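PDB 4NLM: Lmo1340 protein from Listeria monocytogenes, which is a surface protein of unknown function, probably a lipoprotein, whose chain folds into a YqgU-like six-bladed beta propeller. Local coordinates for residues A[235-247]-A[258-272]. Sequence-based numbering, arbitrary orientation.
Sequences TIEKNSDEKLLYD and SYNAAREYDELGTFV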
loop_
_atom_site.group_PDB
_atom_site.type_symbol
_atom_site.label_atom_id
_atom_site.label_comp_id
_atom_site.label_asym_id
_atom_site.label_seq_id
_atom_site.Cartn_x
_atom_site.Cartn_y
_atom_site.Cartn_z
ATOM N N THR A 235 2.884 13.062 -7.013
ATOM C CA THR A 235 4.226 13.381 -6.587
ATOM C C THR A 235 4.165 14.224 -5.322
ATOM O O THR A 235 3.230 14.991 -5.110
ATOM C CB THR A 235 5.079 14.088 -7.646
ATOM O OG1 THR A 235 4.464 15.301 -8.022
ATOM C CG2 THR A 235 5.268 13.216 -8.890
ATOM N N ILE A 236 5.189 14.086 -4.490
ATOM C CA ILE A 236 5.329 14.859 -3.254
ATOM C C ILE A 236 6.727 15.455 -3.261
ATOM O O ILE A 236 7.706 14.753 -3.522
ATOM C CB ILE A 236 5.124 13.972 -2.011
ATOM C CG1 ILE A 236 3.762 13.273 -2.046
ATOM C CG2 ILE A 236 5.252 14.777 -0.729
ATOM C CD1 ILE A 236 3.525 12.277 -0.915
ATOM N N GLU A 237 6.829 16.735 -2.928
ATOM C CA GLU A 237 8.087 17.424 -2.892
ATOM C C GLU A 237 8.026 18.549 -1.855
ATOM O O GLU A 237 6.968 19.063 -1.561
ATOM C CB GLU A 237 8.460 17.982 -4.273
ATOM C CG GLU A 237 7.573 19.126 -4.723
ATOM C CD GLU A 237 7.718 19.437 -6.197
ATOM O OE1 GLU A 237 8.583 20.256 -6.567
ATOM O OE2 GLU A 237 6.919 18.882 -6.975
ATOM N N LYS A 238 9.171 18.890 -1.273
ATOM C CA LYS A 238 9.221 20.031 -0.380
ATOM C C LYS A 238 8.927 21.271 -1.186
ATOM O O LYS A 238 9.225 21.331 -2.368
ATOM C CB LYS A 238 10.613 20.203 0.249
ATOM C CG LYS A 238 10.986 19.168 1.290
ATOM C CD LYS A 238 12.387 19.396 1.844
ATOM C CE LYS A 238 12.606 20.823 2.323
ATOM N NZ LYS A 238 13.980 21.037 2.870
ATOM N N ASN A 239 8.309 22.242 -0.544
ATOM C CA ASN A 239 8.016 23.528 -1.167
ATOM C C ASN A 239 8.319 24.552 -0.077
ATOM O O ASN A 239 7.420 25.045 0.587
ATOM C CB ASN A 239 6.571 23.569 -1.610
ATOM C CG ASN A 239 6.213 24.862 -2.241
ATOM O OD1 ASN A 239 7.085 25.650 -2.606
ATOM N ND2 ASN A 239 4.921 25.092 -2.392
ATOM N N SER A 240 9.598 24.868 0.065
ATOM C CA SER A 240 10.148 25.543 1.244
ATOM C C SER A 240 10.152 24.570 2.399
ATOM O O SER A 240 9.562 23.507 2.346
ATOM C CB SER A 240 9.430 26.818 1.675
ATOM O OG SER A 240 8.272 26.552 2.436
ATOM N N ASP A 241 10.800 24.959 3.494
ATOM C CA ASP A 241 10.831 24.082 4.669
ATOM C C ASP A 241 9.491 24.045 5.376
ATOM O O ASP A 241 9.294 23.210 6.272
ATOM C CB ASP A 241 11.945 24.488 5.643
ATOM C CG ASP A 241 13.327 24.474 4.992
ATOM O OD1 ASP A 241 13.579 23.564 4.172
ATOM O OD2 ASP A 241 14.156 25.362 5.271
ATOM N N GLU A 242 8.604 24.986 5.059
ATOM C CA GLU A 242 7.320 25.113 5.752
ATOM C C GLU A 242 6.180 24.300 5.149
ATOM O O GLU A 242 5.137 24.139 5.768
ATOM C CB GLU A 242 6.867 26.581 5.743
ATOM C CG GLU A 242 7.838 27.549 6.390
ATOM C CD GLU A 242 8.078 27.236 7.848
ATOM O OE1 GLU A 242 7.219 26.569 8.465
ATOM O OE2 GLU A 242 9.117 27.669 8.387
ATOM N N LYS A 243 6.366 23.780 3.935
ATOM C CA LYS A 243 5.266 23.098 3.249
ATOM C C LYS A 243 5.696 21.913 2.407
ATOM O O LYS A 243 6.817 21.881 1.891
ATOM C CB LYS A 243 4.555 24.070 2.286
ATOM C CG LYS A 243 3.971 25.303 2.946
ATOM C CD LYS A 243 3.479 26.326 1.926
ATOM C CE LYS A 243 4.627 26.873 1.085
ATOM N NZ LYS A 243 4.277 28.081 0.275
ATOM N N LEU A 244 4.783 20.957 2.280
ATOM C CA LEU A 244 4.933 19.882 1.300
ATOM C C LEU A 244 3.928 20.094 0.195
ATOM O O LEU A 244 2.765 20.440 0.434
ATOM C CB LEU A 244 4.677 18.497 1.859
ATOM C CG LEU A 244 5.816 17.847 2.605
ATOM C CD1 LEU A 244 5.296 16.551 3.186
ATOM C CD2 LEU A 244 7.007 17.613 1.696
ATOM N N LEU A 245 4.386 19.859 -1.018
ATOM C CA LEU A 245 3.581 20.025 -2.228
ATOM C C LEU A 245 3.219 18.688 -2.873
ATOM O O LEU A 245 4.115 17.914 -3.241
ATOM C CB LEU A 245 4.367 20.877 -3.204
ATOM C CG LEU A 245 3.773 21.039 -4.612
ATOM C CD1 LEU A 245 2.401 21.674 -4.604
ATOM C CD2 LEU A 245 4.719 21.830 -5.499
ATOM N N TYR A 246 1.919 18.433 -2.928
ATOM C CA TYR A 246 1.333 17.251 -3.545
ATOM C C TYR A 246 0.816 17.647 -4.914
ATOM O O TYR A 246 -0.094 18.473 -5.012
ATOM C CB TYR A 246 0.180 16.705 -2.713
ATOM C CG TYR A 246 0.535 16.168 -1.347
ATOM C CD1 TYR A 246 0.921 16.998 -0.313
ATOM C CD2 TYR A 246 0.386 14.839 -1.059
ATOM C CE1 TYR A 246 1.219 16.507 0.951
ATOM C CE2 TYR A 246 0.707 14.337 0.188
ATOM C CZ TYR A 246 1.105 15.162 1.186
ATOM O OH TYR A 246 1.410 14.677 2.445
ATOM N N ASP A 247 1.393 17.084 -5.982
ATOM C CA ASP A 247 0.950 17.341 -7.345
ATOM C C ASP A 247 0.291 16.087 -7.926
ATOM O O ASP A 247 0.728 14.961 -7.669
ATOM C CB ASP A 247 2.100 17.768 -8.256
ATOM C CG ASP A 247 2.460 19.229 -8.140
ATOM O OD1 ASP A 247 1.746 19.999 -7.499
ATOM O OD2 ASP A 247 3.463 19.627 -8.771
ATOM N N SER A 258 -2.577 20.954 -7.528
ATOM C CA SER A 258 -1.529 21.067 -6.524
ATOM C C SER A 258 -2.175 21.315 -5.156
ATOM O O SER A 258 -3.114 22.078 -5.040
ATOM C CB SER A 258 -0.568 22.243 -6.791
ATOM O OG SER A 258 0.222 22.077 -7.950
ATOM N N TYR A 259 -1.637 20.682 -4.133
ATOM C CA TYR A 259 -2.104 20.874 -2.766
ATOM C C TYR A 259 -0.883 21.032 -1.865
ATOM O O TYR A 259 0.026 20.225 -1.925
ATOM C CB TYR A 259 -2.911 19.658 -2.315
ATOM C CG TYR A 259 -3.396 19.738 -0.895
ATOM C CD1 TYR A 259 -4.496 20.501 -0.561
ATOM C CD2 TYR A 259 -2.755 19.044 0.135
ATOM C CE1 TYR A 259 -4.947 20.582 0.740
ATOM C CE2 TYR A 259 -3.223 19.131 1.424
ATOM C CZ TYR A 259 -4.312 19.898 1.725
ATOM O OH TYR A 259 -4.754 19.971 3.040
ATOM N N ASN A 260 -0.835 22.106 -1.092
ATOM C CA ASN A 260 0.249 22.329 -0.121
ATOM C C ASN A 260 -0.221 22.062 1.275
ATOM O O ASN A 260 -1.224 22.579 1.737
ATOM C CB ASN A 260 0.767 23.750 -0.207
ATOM C CG ASN A 260 1.678 23.944 -1.372
ATOM O OD1 ASN A 260 2.839 23.505 -1.347
ATOM N ND2 ASN A 260 1.152 24.544 -2.436
ATOM N N ALA A 261 0.519 21.223 1.957
ATOM C CA ALA A 261 0.277 20.900 3.348
ATOM C C ALA A 261 1.418 21.450 4.189
ATOM O O ALA A 261 2.546 21.557 3.718
ATOM C CB ALA A 261 0.247 19.389 3.497
ATOM N N ALA A 262 1.131 21.771 5.442
ATOM C CA ALA A 262 2.204 22.122 6.373
ATOM C C ALA A 262 3.181 20.962 6.448
ATOM O O ALA A 262 2.767 19.817 6.511
ATOM C CB ALA A 262 1.627 22.398 7.737
ATOM N N ARG A 263 4.478 21.290 6.491
ATOM C CA ARG A 263 5.524 20.267 6.484
ATOM C C ARG A 263 6.069 19.955 7.873
ATOM O O ARG A 263 6.526 20.856 8.598
ATOM C CB ARG A 263 6.696 20.748 5.635
ATOM C CG ARG A 263 7.881 19.810 5.612
ATOM C CD ARG A 263 8.960 20.273 4.639
ATOM N NE ARG A 263 10.210 19.540 4.855
ATOM C CZ ARG A 263 11.143 19.871 5.745
ATOM N NH1 ARG A 263 12.194 19.095 5.883
ATOM N NH2 ARG A 263 11.029 20.950 6.522
ATOM N N GLU A 264 6.007 18.683 8.229
ATOM C CA GLU A 264 6.669 18.202 9.428
ATOM C C GLU A 264 8.017 17.602 9.047
ATOM O O GLU A 264 8.253 17.200 7.888
ATOM C CB GLU A 264 5.841 17.156 10.132
ATOM C CG GLU A 264 4.702 17.725 10.940
ATOM C CD GLU A 264 3.862 16.652 11.617
ATOM O OE1 GLU A 264 3.908 15.473 11.191
ATOM O OE2 GLU A 264 3.131 17.013 12.567
ATOM N N TYR A 265 8.880 17.516 10.031
ATOM C CA TYR A 265 10.198 16.960 9.848
ATOM C C TYR A 265 10.664 16.359 11.158
ATOM O O TYR A 265 10.185 16.717 12.218
ATOM C CB TYR A 265 11.158 18.035 9.306
ATOM C CG TYR A 265 11.156 19.314 10.080
ATOM C CD1 TYR A 265 10.189 20.288 9.834
ATOM C CD2 TYR A 265 12.092 19.560 11.070
ATOM C CE1 TYR A 265 10.175 21.470 10.554
ATOM C CE2 TYR A 265 12.089 20.741 11.780
ATOM C CZ TYR A 265 11.126 21.686 11.526
ATOM O OH TYR A 265 11.132 22.852 12.257
ATOM N N ASP A 266 11.544 15.391 11.058
ATOM C CA ASP A 266 12.057 14.765 12.257
ATOM C C ASP A 266 13.556 14.945 12.192
ATOM O O ASP A 266 14.047 15.789 11.423
ATOM C CB ASP A 266 11.617 13.290 12.351
ATOM C CG ASP A 266 11.937 12.488 11.089
ATOM O OD1 ASP A 266 12.982 12.756 10.456
ATOM O OD2 ASP A 266 11.143 11.582 10.738
ATOM N N GLU A 267 14.275 14.156 12.984
ATOM C CA GLU A 267 15.727 14.261 13.049
ATOM C C GLU A 267 16.427 13.876 11.753
ATOM O O GLU A 267 17.534 14.319 11.515
ATOM C CB GLU A 267 16.278 13.443 14.240
ATOM C CG GLU A 267 15.869 14.042 15.588
ATOM C CD GLU A 267 16.012 13.090 16.761
ATOM O OE1 GLU A 267 16.194 13.579 17.895
ATOM O OE2 GLU A 267 15.935 11.861 16.558
ATOM N N LEU A 268 15.750 13.127 10.887
ATOM C CA LEU A 268 16.341 12.637 9.652
ATOM C C LEU A 268 15.956 13.388 8.380
ATOM O O LEU A 268 16.601 13.202 7.352
ATOM C CB LEU A 268 16.010 11.149 9.500
ATOM C CG LEU A 268 16.434 10.264 10.687
ATOM C CD1 LEU A 268 16.121 8.794 10.415
ATOM C CD2 LEU A 268 17.918 10.403 11.006
ATOM N N GLY A 269 14.950 14.257 8.452
ATOM C CA GLY A 269 14.466 14.976 7.270
ATOM C C GLY A 269 12.948 15.123 7.254
ATOM O O GLY A 269 12.295 15.028 8.288
ATOM N N THR A 270 12.383 15.348 6.069
ATOM C CA THR A 270 10.957 15.526 5.934
ATOM C C THR A 270 10.191 14.304 6.411
ATOM O O THR A 270 10.590 13.175 6.164
ATOM C CB THR A 270 10.594 15.801 4.456
ATOM O OG1 THR A 270 11.238 17.003 4.012
ATOM C CG2 THR A 270 9.105 15.954 4.285
ATOM N N PHE A 271 9.066 14.544 7.087
ATOM C CA PHE A 271 8.175 13.483 7.523
ATOM C C PHE A 271 6.932 13.529 6.633
ATOM O O PHE A 271 6.338 14.583 6.464
ATOM C CB PHE A 271 7.753 13.680 8.985
ATOM C CG PHE A 271 6.812 12.622 9.464
ATOM C CD1 PHE A 271 7.278 11.358 9.779
ATOM C CD2 PHE A 271 5.462 12.864 9.537
ATOM C CE1 PHE A 271 6.420 10.369 10.197
ATOM C CE2 PHE A 271 4.597 11.881 9.964
ATOM C CZ PHE A 271 5.072 10.628 10.288
ATOM N N VAL A 272 6.529 12.403 6.047
ATOM C CA VAL A 272 5.357 12.382 5.171
ATOM C C VAL A 272 4.253 11.609 5.879
ATOM O O VAL A 272 4.397 10.423 6.169
ATOM C CB VAL A 272 5.678 11.735 3.835
ATOM C CG1 VAL A 272 4.447 11.757 2.941
ATOM C CG2 VAL A 272 6.821 12.475 3.155
#
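Strands 243-247 and 258-262 run antiparallel, their axes 4.4 Å apart at 153°, as neighbours in one blade of the beta propeller. Leu244 pairs with Ala261 and Tyr246 with Tyr259, each through two backbone hydrogen bonds. Where the ladder ends, the N-H of Arg263 still reaches Glu242 O; the chain then reverses around Asp266 to Gly269 and comes back at Thr270 beside Lys238 and Leu244.

Arg263 suits this junction because one long side chain can serve both segments. With CG anti to the backbone N (chi1 177°) and the chain extended as far as NE, the guanidinium is carried to the type I turn Ser240 to Lys243. There NH2 donates to Asp241 O at 2.9 Å, on a lone pair, while NE and NH1 grip Thr270 OG1 side-on; both oxygens lie at the guanidinium edge, in its plane. In the conformer described, Lys238 crosses one face, its CE 3.7 Å from Arg263 NE, and bends so that NZ forms a salt bridge with Asp241 OD1. Thr270 is two-sided: its hydroxyl also bonds Glu201, and its methyl CG2 meets CD2 of one Leu244 conformer tip to tip at 3.7 Å. Leu244, Tyr246 and Ala261 lie on the same sheet face; small Ala261 admits the Tyr246 ring, whose CE1 lies 4.0 Å from Ala261 CB. On the opposite face, Asn239 ND2 gives Asn260 OD1 a nearly straight bond of 2.8 Å (167°), the two amides turned obliquely to each other, and Ser258 OG donates to Asp247 OD1 at 2.6 Å from above the carboxylate plane.

Three N-H groups thus fix the guanidinium's rotation and tie the turn to the returning chain; the nearby carboxylates of Asp241 and Glu201 probably offset the positive charges of Lys238 and Arg263.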